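Local coordinates for leucyl aminopeptidase (PDB 5NSM), which probably removes N-terminal amino acids, leucine among them, from peptides as a hexameric, metal-dependent aminopeptidase of the M17 family, at residues A[18-23]-A[230-235]; A[318-323]-A[337-342]; A[366-371]-A[459-464]; A[410-415]-A[496-501]. All coordinates share one frame; numbering follows the deposited sequence.

Overall arrangement
Contacts 1 and 2 follow one another along the chain, and both close before contacts 3 and 4 open. Segments of contacts 3 and 4 alternate along the chain, though the two contacts do not touch. Contact 1 ties helix 6-20 to helix 222-236. Contact 2, centred about 14 Å away, packs helix 314-328 on strand 334-344 of the large mixed sheet, and Y232 touches F320 between them. Contact 4 joins loops at ends of strands 415-419 and 490-495 of that sheet. Contact 3 lies in a small three-strand sheet, its centre about 24 Å from those of contacts 2 and 4. Its D371 binds manganese. Contacts 3 and 4 also meet other subunits, while contacts 1 and 2 lie within one chain.

Contact 1. Residues A[18-23]-A[230-235]; sequences SCVEYK and QGYAKA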
loop_
_atom_site.group_PDB
_atom_site.type_symbol
_atom_site.label_atom_id
_atom_site.label_comp_id
_atom_site.label_asym_id
_atom_site.label_seq_id
_atom_site.Cartn_x
_atom_site.Cartn_y
_atom_site.Cartn_z
ATOM N N SER A 18 19.392 -10.300 -38.229
ATOM C CA SER A 18 19.596 -8.819 -38.083
ATOM C C SER A 18 20.672 -8.506 -37.044
ATOM O O SER A 18 21.410 -7.553 -37.161
ATOM C CB SER A 18 18.302 -8.101 -37.694
ATOM O OG SER A 18 17.986 -8.270 -36.289
ATOM N N CYS A 19 20.719 -9.305 -35.991
ATOM C CA CYS A 19 21.715 -9.095 -34.909
ATOM C C CYS A 19 23.082 -9.635 -35.292
ATOM O O CYS A 19 24.105 -8.966 -35.083
ATOM C CB CYS A 19 21.242 -9.714 -33.565
ATOM S SG CYS A 19 19.767 -8.898 -32.903
ATOM N N VAL A 20 23.100 -10.850 -35.834
ATOM C CA VAL A 20 24.353 -11.478 -36.318
ATOM C C VAL A 20 25.085 -10.657 -37.423
ATOM O O VAL A 20 26.310 -10.568 -37.446
ATOM C CB VAL A 20 24.115 -12.896 -36.826
ATOM C CG1 VAL A 20 25.360 -13.466 -37.511
ATOM C CG2 VAL A 20 23.708 -13.793 -35.676
ATOM N N GLU A 21 24.314 -10.045 -38.301
ATOM C CA GLU A 21 24.860 -9.260 -39.430
ATOM C C GLU A 21 24.875 -7.759 -39.148
ATOM O O GLU A 21 25.095 -6.945 -40.079
ATOM C CB GLU A 21 24.079 -9.520 -40.730
ATOM C CG GLU A 21 23.807 -10.990 -41.010
ATOM C CD GLU A 21 23.222 -11.227 -42.400
ATOM O OE1 GLU A 21 22.878 -10.240 -43.092
ATOM O OE2 GLU A 21 23.101 -12.404 -42.795
ATOM N N TYR A 22 24.644 -7.383 -37.892
ATOM C CA TYR A 22 24.559 -5.950 -37.548
ATOM C C TYR A 22 25.850 -5.203 -37.926
ATOM O O TYR A 22 26.939 -5.639 -37.613
ATOM C CB TYR A 22 24.221 -5.682 -36.084
ATOM C CG TYR A 22 24.137 -4.196 -35.841
ATOM C CD1 TYR A 22 23.048 -3.471 -36.276
ATOM C CD2 TYR A 22 25.180 -3.510 -35.243
ATOM C CE1 TYR A 22 22.991 -2.090 -36.102
ATOM C CE2 TYR A 22 25.132 -2.131 -35.064
ATOM C CZ TYR A 22 24.051 -1.431 -35.501
ATOM O OH TYR A 22 23.986 -0.057 -35.340
ATOM N N LYS A 23 25.674 -4.106 -38.648
ATOM C CA LYS A 23 26.786 -3.215 -39.025
ATOM C C LYS A 23 26.459 -1.802 -38.544
ATOM O O LYS A 23 25.331 -1.323 -38.639
ATOM C CB LYS A 23 27.069 -3.243 -40.545
ATOM N N GLN A 230 25.842 -18.190 -31.355
ATOM C CA GLN A 230 26.301 -19.262 -32.276
ATOM C C GLN A 230 26.651 -18.720 -33.664
ATOM O O GLN A 230 27.646 -19.126 -34.273
ATOM C CB GLN A 230 25.261 -20.353 -32.413
ATOM C CG GLN A 230 25.241 -21.287 -31.205
ATOM C CD GLN A 230 23.973 -22.129 -31.106
ATOM O OE1 GLN A 230 22.873 -21.675 -31.432
ATOM N NE2 GLN A 230 24.126 -23.364 -30.669
ATOM N N GLY A 231 25.822 -17.817 -34.158
ATOM C CA GLY A 231 26.058 -17.165 -35.457
ATOM C C GLY A 231 27.411 -16.456 -35.484
ATOM O O GLY A 231 28.161 -16.552 -36.461
ATOM N N TYR A 232 27.693 -15.701 -34.431
ATOM C CA TYR A 232 28.955 -14.930 -34.318
ATOM C C TYR A 232 30.141 -15.889 -34.170
ATOM O O TYR A 232 31.230 -15.631 -34.672
ATOM C CB TYR A 232 28.917 -13.901 -33.168
ATOM C CG TYR A 232 28.332 -12.548 -33.558
ATOM C CD1 TYR A 232 29.052 -11.656 -34.334
ATOM C CD2 TYR A 232 27.055 -12.178 -33.151
ATOM C CE1 TYR A 232 28.517 -10.419 -34.696
ATOM C CE2 TYR A 232 26.509 -10.951 -33.510
ATOM C CZ TYR A 232 27.236 -10.077 -34.291
ATOM O OH TYR A 232 26.682 -8.865 -34.649
ATOM N N ALA A 233 29.906 -16.997 -33.490
ATOM C CA ALA A 233 30.929 -18.049 -33.352
ATOM C C ALA A 233 31.335 -18.665 -34.719
ATOM O O ALA A 233 32.520 -18.803 -35.005
ATOM C CB ALA A 233 30.474 -19.144 -32.415
ATOM N N LYS A 234 30.343 -19.011 -35.536
ATOM C CA LYS A 234 30.588 -19.496 -36.931
ATOM C C LYS A 234 31.382 -18.443 -37.708
ATOM O O LYS A 234 32.431 -18.728 -38.270
ATOM C CB LYS A 234 29.287 -19.841 -37.708
ATOM N N ALA A 235 30.885 -17.207 -37.697
ATOM C CA ALA A 235 31.471 -16.114 -38.523
ATOM C C ALA A 235 32.892 -15.720 -38.120
ATOM O O ALA A 235 33.731 -15.442 -38.974
ATOM C CB ALA A 235 30.575 -14.883 -38.531
#
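Y232 reaches with the phenol end of its ring over the last turn of helix 6-20 and overlaps the backbone of C19 and V20. Its hydroxyl donates a hydrogen bond to C19 O, with OH and O 2.6 Å apart. The donor lies in the carbonyl plane, with a C=O...O angle of 150°. C19 O also lies near the plane of the ring, at its edge. The contact continues along the ring: Y232 CE2 is 3.6 Å from V20 CA. V20 O approaches the ring obliquely, 3.3 Å from Y232 CZ. The helix ends here, since E21 is the first residue to leave helical angles. C19 O also receives a weak bond from Y22 N, at 3.3 Å. The tyrosine hydroxyl thus gives this end carbonyl a shorter partner.

V20 packs beside G231 of the second helix. CG1 is anti to the backbone N (chi1 172°), which leaves CG2 beside that N and 4.1 Å from G231 CA. The two helices come close at this point, with V20 CA and G231 CA 6.0 Å apart. G231 has no side chain to hold them apart.

Helix 196-214 lies alongside: R211 and L212 touch C19, and L208 touches Y232. L324 and R328 of helix 314-328 also meet Y232. Strand 239-244 packs on the other helix through V240 against A233 and V242 against Q230.

Contact 2. Residues A[318-323]-A[337-342]; sequences AVFCGF and CTLCLA
Helix 318-323 runs nearly antiparallel to strand 337-342, with 154° between their directions and 8.5 Å between the axes at closest approach. No hydrogen bond joins the two segments, so side chains carry the contact.

C337 points at the helix. Its SG is anti to the backbone N (chi1 177°), which carries the sulfur in beside V319 and 3.6 Å from V319 O. The CB of C337 instead meets F323, 3.6 Å from CD1 and oblique to the ring. The sulfur is 5.2 Å from the centroid of the F323 ring and 38° off its normal, an oblique sulfur-aromatic contact. L339 adds both methyls: CD2 lies 4.0 Å from V319 CG1 and 4.1 Å from F320 CB, and CD1 comes obliquely to the F320 ring.

Helix 314-328 and strand 334-344 are consecutive elements of the catalytic domain, and the helix packs on a face of the large mixed sheet. L272 touches both phenylalanines, and L286 touches V319. F238 meets the F323 ring edge-to-face.

All five touching residues are buried. Their contact rests on dispersion between methyls, rings and a thiol, with no charged group taking part.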
loop_
_atom_site.group_PDB
_atom_site.type_symbol
_atom_site.label_atom_id
_atom_site.label_comp_id
_atom_site.label_asym_id
_atom_site.label_seq_id
_atom_site.Cartn_x
_atom_site.Cartn_y
_atom_site.Cartn_z
ATOM N N ALA A 318 26.459 -6.935 -22.417
ATOM C CA ALA A 318 27.688 -6.138 -22.218
ATOM C C ALA A 318 28.957 -6.985 -22.343
ATOM O O ALA A 318 29.908 -6.673 -23.044
ATOM C CB ALA A 318 27.683 -5.471 -20.857
ATOM N N VAL A 319 28.899 -8.077 -21.644
ATOM C CA VAL A 319 29.932 -9.075 -21.601
ATOM C C VAL A 319 30.081 -9.776 -22.990
ATOM O O VAL A 319 31.183 -10.034 -23.480
ATOM C CB VAL A 319 29.592 -10.012 -20.428
ATOM C CG1 VAL A 319 29.531 -11.469 -20.797
ATOM C CG2 VAL A 319 30.490 -9.726 -19.255
ATOM N N PHE A 320 28.956 -10.069 -23.622
ATOM C CA PHE A 320 28.965 -10.682 -24.959
ATOM C C PHE A 320 29.644 -9.773 -25.985
ATOM O O PHE A 320 30.450 -10.222 -26.790
ATOM C CB PHE A 320 27.555 -11.015 -25.422
ATOM C CG PHE A 320 27.480 -11.580 -26.821
ATOM C CD1 PHE A 320 28.099 -12.766 -27.127
ATOM C CD2 PHE A 320 26.732 -10.944 -27.799
ATOM C CE1 PHE A 320 28.012 -13.306 -28.396
ATOM C CE2 PHE A 320 26.643 -11.470 -29.072
ATOM C CZ PHE A 320 27.284 -12.654 -29.374
ATOM N N CYS A 321 29.272 -8.509 -25.972
ATOM C CA CYS A 321 29.757 -7.542 -26.985
ATOM C C CYS A 321 31.179 -7.100 -26.691
ATOM O O CYS A 321 31.920 -6.749 -27.588
ATOM C CB CYS A 321 28.829 -6.346 -27.099
ATOM S SG CYS A 321 27.165 -6.771 -27.687
ATOM N N GLY A 322 31.554 -7.101 -25.434
ATOM C CA GLY A 322 32.962 -6.863 -25.041
ATOM C C GLY A 322 33.855 -7.974 -25.566
ATOM O O GLY A 322 34.957 -7.745 -26.070
ATOM N N PHE A 323 33.359 -9.186 -25.427
ATOM C CA PHE A 323 33.991 -10.391 -25.988
ATOM C C PHE A 323 34.148 -10.300 -27.535
ATOM O O PHE A 323 35.215 -10.555 -28.069
ATOM C CB PHE A 323 33.192 -11.613 -25.616
ATOM C CG PHE A 323 33.752 -12.899 -26.135
ATOM C CD1 PHE A 323 34.658 -13.632 -25.400
ATOM C CD2 PHE A 323 33.311 -13.420 -27.362
ATOM C CE1 PHE A 323 35.148 -14.847 -25.868
ATOM C CE2 PHE A 323 33.791 -14.647 -27.830
ATOM C CZ PHE A 323 34.722 -15.351 -27.088
ATOM N N CYS A 337 33.584 -16.304 -21.852
ATOM C CA CYS A 337 32.396 -15.443 -21.709
ATOM C C CYS A 337 31.205 -16.362 -21.490
ATOM O O CYS A 337 30.729 -17.018 -22.418
ATOM C CB CYS A 337 32.169 -14.543 -22.917
ATOM S SG CYS A 337 30.671 -13.549 -22.803
ATOM N N THR A 338 30.737 -16.388 -20.253
ATOM C CA THR A 338 29.628 -17.251 -19.861
ATOM C C THR A 338 28.330 -16.430 -19.718
ATOM O O THR A 338 28.242 -15.506 -18.927
ATOM C CB THR A 338 29.965 -18.018 -18.594
ATOM O OG1 THR A 338 31.041 -18.915 -18.875
ATOM C CG2 THR A 338 28.787 -18.829 -18.119
ATOM N N LEU A 339 27.355 -16.766 -20.537
ATOM C CA LEU A 339 26.073 -16.104 -20.538
ATOM C C LEU A 339 25.112 -16.945 -19.737
ATOM O O LEU A 339 24.822 -18.084 -20.091
ATOM C CB LEU A 339 25.523 -15.906 -21.960
ATOM C CG LEU A 339 26.459 -15.232 -22.944
ATOM C CD1 LEU A 339 25.796 -15.193 -24.315
ATOM C CD2 LEU A 339 26.826 -13.825 -22.504
ATOM N N CYS A 340 24.578 -16.348 -18.687
ATOM C CA CYS A 340 23.599 -17.029 -17.816
ATOM C C CYS A 340 22.181 -16.677 -18.251
ATOM O O CYS A 340 21.628 -15.660 -17.829
ATOM C CB CYS A 340 23.818 -16.631 -16.369
ATOM S SG CYS A 340 25.514 -16.892 -15.839
ATOM N N LEU A 341 21.641 -17.494 -19.143
ATOM C CA LEU A 341 20.386 -17.140 -19.882
ATOM C C LEU A 341 19.186 -17.851 -19.327
ATOM O O LEU A 341 19.132 -19.062 -19.271
ATOM C CB LEU A 341 20.487 -17.460 -21.377
ATOM C CG LEU A 341 21.614 -16.770 -22.147
ATOM C CD1 LEU A 341 21.647 -17.275 -23.585
ATOM C CD2 LEU A 341 21.441 -15.254 -22.139
ATOM N N ALA A 342 18.236 -17.047 -18.901
ATOM C CA ALA A 342 16.977 -17.571 -18.382
ATOM C C ALA A 342 15.906 -16.505 -18.420
ATOM O O ALA A 342 16.194 -15.315 -18.392
ATOM C CB ALA A 342 17.156 -18.097 -16.954
#

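Contact 3. Residues A[366-371]-A[459-464]; sequences EVINTD and DMTNLM. With MN (manganese (II) ion), chain N.
A short parallel beta bridge between E366 and T461 starts this contact, at the edge of a small three-strand sheet, and segment 366-371 then runs on to the metal site. E366 N bonds to M460 O at 2.8 Å, nearly straight at 171°. The return bond, from N462 N to E366 O, is weak.

Past the bridge N462 takes over from the backbone. Its CG sits between the backbone N and the carbonyl carbon (chi1 81°), and this turns the amide onto the neighbouring loop. OD1 accepts from I368 N at 2.8 Å, with the donor tilted from the carbonyl plane, and weakly from N369 N. ND2 donates to N369 O at 2.9 Å. That oxygen lies in the amide plane of N462, whereas ND2 stands above the carbonyl plane of N369. ND2 also bonds to A372 O. The amide is therefore gripped at both ends and held against rotation.

I368 lies on T461, with CG1 3.6 Å from T461 CB, and its CB meets L463 CB at 3.9 Å. L463 CD2 touches N369 CB. K307 of the second subunit forms a salt bridge with E366 OE2, while S455 binds OE1.

N369 OD1 accepts from D371 N at 2.8 Å in an Asx turn. D371 binds manganese through O at 1.9 Å and OD1 at 2.0 Å; D294 and E373 bind it too. D371 OD2 pairs with K301. N369 thus probably positions D371 from a second shell, and N462 holds the loop one step further out.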
loop_
_atom_site.group_PDB
_atom_site.type_symbol
_atom_site.label_atom_id
_atom_site.label_comp_id
_atom_site.label_asym_id
_atom_site.label_seq_id
_atom_site.Cartn_x
_atom_site.Cartn_y
_atom_site.Cartn_z
ATOM N N GLU A 366 18.551 -21.465 0.190
ATOM C CA GLU A 366 17.149 -21.342 0.520
ATOM C C GLU A 366 16.615 -20.094 -0.175
ATOM O O GLU A 366 17.084 -19.009 0.063
ATOM C CB GLU A 366 16.944 -21.246 2.030
ATOM C CG GLU A 366 15.483 -21.213 2.450
ATOM C CD GLU A 366 15.263 -20.946 3.941
ATOM O OE1 GLU A 366 16.230 -20.736 4.691
ATOM O OE2 GLU A 366 14.081 -20.890 4.330
ATOM N N VAL A 367 15.596 -20.275 -0.998
ATOM C CA VAL A 367 15.021 -19.178 -1.749
ATOM C C VAL A 367 13.987 -18.457 -0.893
ATOM O O VAL A 367 12.920 -18.969 -0.636
ATOM C CB VAL A 367 14.396 -19.661 -3.071
ATOM C CG1 VAL A 367 13.790 -18.496 -3.861
ATOM C CG2 VAL A 367 15.443 -20.357 -3.922
ATOM N N ILE A 368 14.355 -17.279 -0.440
ATOM C CA ILE A 368 13.483 -16.387 0.336
ATOM C C ILE A 368 12.586 -15.571 -0.587
ATOM O O ILE A 368 11.421 -15.312 -0.269
ATOM C CB ILE A 368 14.287 -15.379 1.188
ATOM C CG1 ILE A 368 15.243 -16.091 2.135
ATOM C CG2 ILE A 368 13.369 -14.449 1.993
ATOM C CD1 ILE A 368 14.591 -17.064 3.089
ATOM N N ASN A 369 13.163 -15.153 -1.698
ATOM C CA ASN A 369 12.491 -14.318 -2.683
ATOM C C ASN A 369 12.973 -14.648 -4.092
ATOM O O ASN A 369 14.109 -14.448 -4.424
ATOM C CB ASN A 369 12.723 -12.844 -2.352
ATOM C CG ASN A 369 11.857 -11.899 -3.160
ATOM O OD1 ASN A 369 11.798 -11.973 -4.375
ATOM N ND2 ASN A 369 11.124 -11.037 -2.458
ATOM N N THR A 370 12.057 -15.104 -4.917
ATOM C CA THR A 370 12.353 -15.548 -6.286
ATOM C C THR A 370 12.769 -14.424 -7.222
ATOM O O THR A 370 13.260 -14.676 -8.304
ATOM C CB THR A 370 11.151 -16.240 -6.945
ATOM O OG1 THR A 370 10.016 -15.363 -6.974
ATOM C CG2 THR A 370 10.807 -17.506 -6.199
ATOM N N ASP A 371 12.526 -13.194 -6.802
ATOM C CA ASP A 371 12.851 -11.992 -7.592
ATOM C C ASP A 371 14.301 -11.511 -7.425
ATOM O O ASP A 371 14.760 -10.625 -8.180
ATOM C CB ASP A 371 11.930 -10.828 -7.295
ATOM C CG ASP A 371 12.017 -9.748 -8.345
ATOM O OD1 ASP A 371 12.685 -9.936 -9.429
ATOM O OD2 ASP A 371 11.391 -8.711 -8.110
ATOM N N ASP A 459 22.708 -23.885 3.499
ATOM C CA ASP A 459 23.993 -23.171 3.742
ATOM C C ASP A 459 23.790 -21.669 3.796
ATOM O O ASP A 459 24.453 -20.983 4.546
ATOM C CB ASP A 459 25.049 -23.496 2.689
ATOM C CG ASP A 459 25.499 -24.931 2.748
ATOM O OD1 ASP A 459 25.668 -25.456 3.872
ATOM O OD2 ASP A 459 25.635 -25.553 1.679
ATOM N N MET A 460 22.862 -21.184 2.970
ATOM C CA MET A 460 22.564 -19.745 2.884
ATOM C C MET A 460 21.164 -19.485 2.313
ATOM O O MET A 460 20.568 -20.345 1.703
ATOM C CB MET A 460 23.627 -19.032 2.032
ATOM C CG MET A 460 23.546 -19.376 0.556
ATOM S SD MET A 460 24.939 -18.743 -0.413
ATOM C CE MET A 460 26.207 -19.881 0.145
ATOM N N THR A 461 20.687 -18.280 2.531
ATOM C CA THR A 461 19.532 -17.776 1.820
ATOM C C THR A 461 20.008 -17.029 0.580
ATOM O O THR A 461 21.186 -16.819 0.414
ATOM C CB THR A 461 18.682 -16.809 2.674
ATOM O OG1 THR A 461 19.418 -15.615 2.933
ATOM C CG2 THR A 461 18.246 -17.461 4.012
ATOM N N ASN A 462 19.057 -16.607 -0.252
ATOM C CA ASN A 462 19.327 -15.715 -1.381
ATOM C C ASN A 462 18.939 -14.235 -1.183
ATOM O O ASN A 462 18.909 -13.460 -2.128
ATOM C CB ASN A 462 18.655 -16.218 -2.657
ATOM C CG ASN A 462 17.180 -15.863 -2.739
ATOM O OD1 ASN A 462 16.456 -15.909 -1.751
ATOM N ND2 ASN A 462 16.729 -15.521 -3.936
ATOM N N LEU A 463 18.612 -13.867 0.027
ATOM C CA LEU A 463 18.121 -12.504 0.309
ATOM C C LEU A 463 18.585 -12.063 1.675
ATOM O O LEU A 463 18.512 -12.794 2.629
ATOM C CB LEU A 463 16.587 -12.408 0.209
ATOM C CG LEU A 463 16.014 -11.000 0.094
ATOM C CD1 LEU A 463 16.086 -10.481 -1.334
ATOM C CD2 LEU A 463 14.557 -10.957 0.571
ATOM N N MET A 464 19.020 -10.829 1.736
ATOM C CA MET A 464 19.414 -10.216 2.993
ATOM C C MET A 464 18.215 -10.134 3.940
ATOM O O MET A 464 17.103 -9.827 3.570
ATOM C CB MET A 464 20.149 -8.851 2.866
ATOM C CG MET A 464 19.769 -7.984 1.707
ATOM S SD MET A 464 20.973 -6.788 1.115
ATOM C CE MET A 464 21.331 -7.586 -0.471
HETATM MN MN MN N . 14.552 -9.993 -10.008
#

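Contact 4. Residues A[410-415]-A[496-501]; sequences TGRHHA and LAYPVF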
loop_
_atom_site.group_PDB
_atom_site.type_symbol
_atom_site.label_atom_id
_atom_site.label_comp_id
_atom_site.label_asym_id
_atom_site.label_seq_id
_atom_site.Cartn_x
_atom_site.Cartn_y
_atom_site.Cartn_z
ATOM N N THR A 410 24.897 4.418 -6.181
ATOM C CA THR A 410 25.834 5.050 -7.139
ATOM C C THR A 410 25.210 5.767 -8.337
ATOM O O THR A 410 25.896 6.392 -9.130
ATOM C CB THR A 410 26.877 4.037 -7.677
ATOM O OG1 THR A 410 26.245 3.048 -8.461
ATOM C CG2 THR A 410 27.642 3.360 -6.556
ATOM N N GLY A 411 23.903 5.639 -8.484
ATOM C CA GLY A 411 23.163 6.461 -9.443
ATOM C C GLY A 411 23.078 5.917 -10.854
ATOM O O GLY A 411 23.459 4.777 -11.140
ATOM N N ARG A 412 22.565 6.748 -11.727
ATOM C CA ARG A 412 22.220 6.306 -13.082
ATOM C C ARG A 412 23.334 6.218 -14.071
ATOM O O ARG A 412 23.179 5.596 -15.100
ATOM C CB ARG A 412 21.099 7.173 -13.638
ATOM C CG ARG A 412 19.881 7.047 -12.749
ATOM C CD ARG A 412 18.655 7.401 -13.481
ATOM N NE ARG A 412 17.459 7.109 -12.708
ATOM C CZ ARG A 412 16.300 6.742 -13.244
ATOM N NH1 ARG A 412 16.208 6.535 -14.547
ATOM N NH2 ARG A 412 15.245 6.539 -12.464
ATOM N N HIS A 413 24.430 6.876 -13.768
ATOM C CA HIS A 413 25.570 6.948 -14.692
ATOM C C HIS A 413 26.786 6.178 -14.248
ATOM O O HIS A 413 27.728 6.047 -15.015
ATOM C CB HIS A 413 25.996 8.394 -14.928
ATOM C CG HIS A 413 24.869 9.257 -15.372
ATOM N ND1 HIS A 413 24.006 9.856 -14.475
ATOM C CD2 HIS A 413 24.427 9.587 -16.608
ATOM C CE1 HIS A 413 23.101 10.546 -15.140
ATOM N NE2 HIS A 413 23.331 10.393 -16.433
ATOM N N HIS A 414 26.774 5.692 -13.017
ATOM C CA HIS A 414 27.931 4.974 -12.467
ATOM C C HIS A 414 27.547 3.570 -12.040
ATOM O O HIS A 414 26.727 3.394 -11.130
ATOM C CB HIS A 414 28.515 5.695 -11.279
ATOM C CG HIS A 414 29.243 6.950 -11.609
ATOM N ND1 HIS A 414 28.602 8.135 -11.892
ATOM C CD2 HIS A 414 30.568 7.227 -11.610
ATOM C CE1 HIS A 414 29.505 9.076 -12.104
ATOM N NE2 HIS A 414 30.706 8.551 -11.941
ATOM N N ALA A 415 28.127 2.583 -12.693
ATOM C CA ALA A 415 27.958 1.185 -12.285
ATOM C C ALA A 415 28.668 0.960 -10.947
ATOM O O ALA A 415 29.700 1.558 -10.686
ATOM C CB ALA A 415 28.511 0.228 -13.311
ATOM N N LEU A 496 25.304 -2.953 -12.955
ATOM C CA LEU A 496 24.964 -1.918 -13.950
ATOM C C LEU A 496 23.442 -1.828 -14.207
ATOM O O LEU A 496 22.997 -1.549 -15.308
ATOM C CB LEU A 496 25.746 -2.112 -15.256
ATOM C CG LEU A 496 26.068 -3.531 -15.698
ATOM C CD1 LEU A 496 24.831 -4.314 -16.042
ATOM C CD2 LEU A 496 26.970 -3.463 -16.896
ATOM N N ALA A 497 22.680 -2.020 -13.145
ATOM C CA ALA A 497 21.221 -1.990 -13.208
ATOM C C ALA A 497 20.680 -0.748 -13.965
ATOM O O ALA A 497 19.901 -0.868 -14.865
ATOM C CB ALA A 497 20.598 -2.070 -11.804
ATOM N N TYR A 498 21.137 0.426 -13.562
ATOM C CA TYR A 498 20.679 1.691 -14.140
ATOM C C TYR A 498 21.478 2.240 -15.338
ATOM O O TYR A 498 20.885 2.779 -16.259
ATOM C CB TYR A 498 20.519 2.768 -13.074
ATOM C CG TYR A 498 19.312 2.523 -12.201
ATOM C CD1 TYR A 498 19.401 1.713 -11.071
ATOM C CD2 TYR A 498 18.067 3.074 -12.516
ATOM C CE1 TYR A 498 18.300 1.443 -10.282
ATOM C CE2 TYR A 498 16.959 2.825 -11.713
ATOM C CZ TYR A 498 17.090 2.001 -10.593
ATOM O OH TYR A 498 16.013 1.755 -9.803
ATOM N N PRO A 499 22.804 2.112 -15.329
ATOM C CA PRO A 499 23.570 2.678 -16.443
ATOM C C PRO A 499 23.298 2.080 -17.814
ATOM O O PRO A 499 23.641 2.687 -18.821
ATOM C CB PRO A 499 25.023 2.403 -16.034
ATOM C CG PRO A 499 24.985 2.330 -14.554
ATOM C CD PRO A 499 23.668 1.761 -14.187
ATOM N N VAL A 500 22.697 0.897 -17.853
ATOM C CA VAL A 500 22.355 0.258 -19.141
ATOM C C VAL A 500 21.176 0.894 -19.901
ATOM O O VAL A 500 20.871 0.479 -20.998
ATOM C CB VAL A 500 22.084 -1.250 -19.026
ATOM C CG1 VAL A 500 23.327 -1.943 -18.505
ATOM C CG2 VAL A 500 20.864 -1.538 -18.168
ATOM N N PHE A 501 20.500 1.854 -19.306
ATOM C CA PHE A 501 19.367 2.491 -19.971
ATOM C C PHE A 501 19.198 3.931 -19.558
ATOM O O PHE A 501 19.638 4.343 -18.527
ATOM C CB PHE A 501 18.032 1.693 -19.772
ATOM C CG PHE A 501 17.387 1.891 -18.414
ATOM C CD1 PHE A 501 17.826 1.163 -17.309
ATOM C CD2 PHE A 501 16.328 2.787 -18.258
ATOM C CE1 PHE A 501 17.235 1.347 -16.060
ATOM C CE2 PHE A 501 15.730 2.986 -17.018
ATOM C CZ PHE A 501 16.183 2.275 -15.912
#
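The guanidinium of R412 has Y498 CD2 over one face, 4.1 Å above the plane and over its centre. The two planes are 50° apart, so this is no parallel stack. The F501 ring comes to the same group obliquely, with CE2 4.4 Å from R412 NH1. At the F501 edge, in plane, lies A497 O. R412 is extended from CG to NE, with CG anti to the carbonyl carbon (chi1 -60°), and this brings its end across the CD2-CE2 side of the Y498 ring. Y498 CB rests 3.9 Å from R412 CA. D468 of the third subunit forms a salt bridge with R412 NH2 and so ties this loop to that subunit.

Both segments are connections of the catalytic domain. Segment 410-415 leads from helix 405-410 into strand 415-419. The other segment, 496-501, follows strand 490-495. A type I beta turn runs from Y498 to F501, closed by F501 N to Y498 O. P499, inside this turn, fits against the other loop. Its CA makes a CA-H...O contact with R412 O at 3.2 Å, and its CG lies 3.7 Å from A415 N. A415 CB meets L496 CB at 4.1 Å. T410 OG1 donates to H414 O at 2.7 Å.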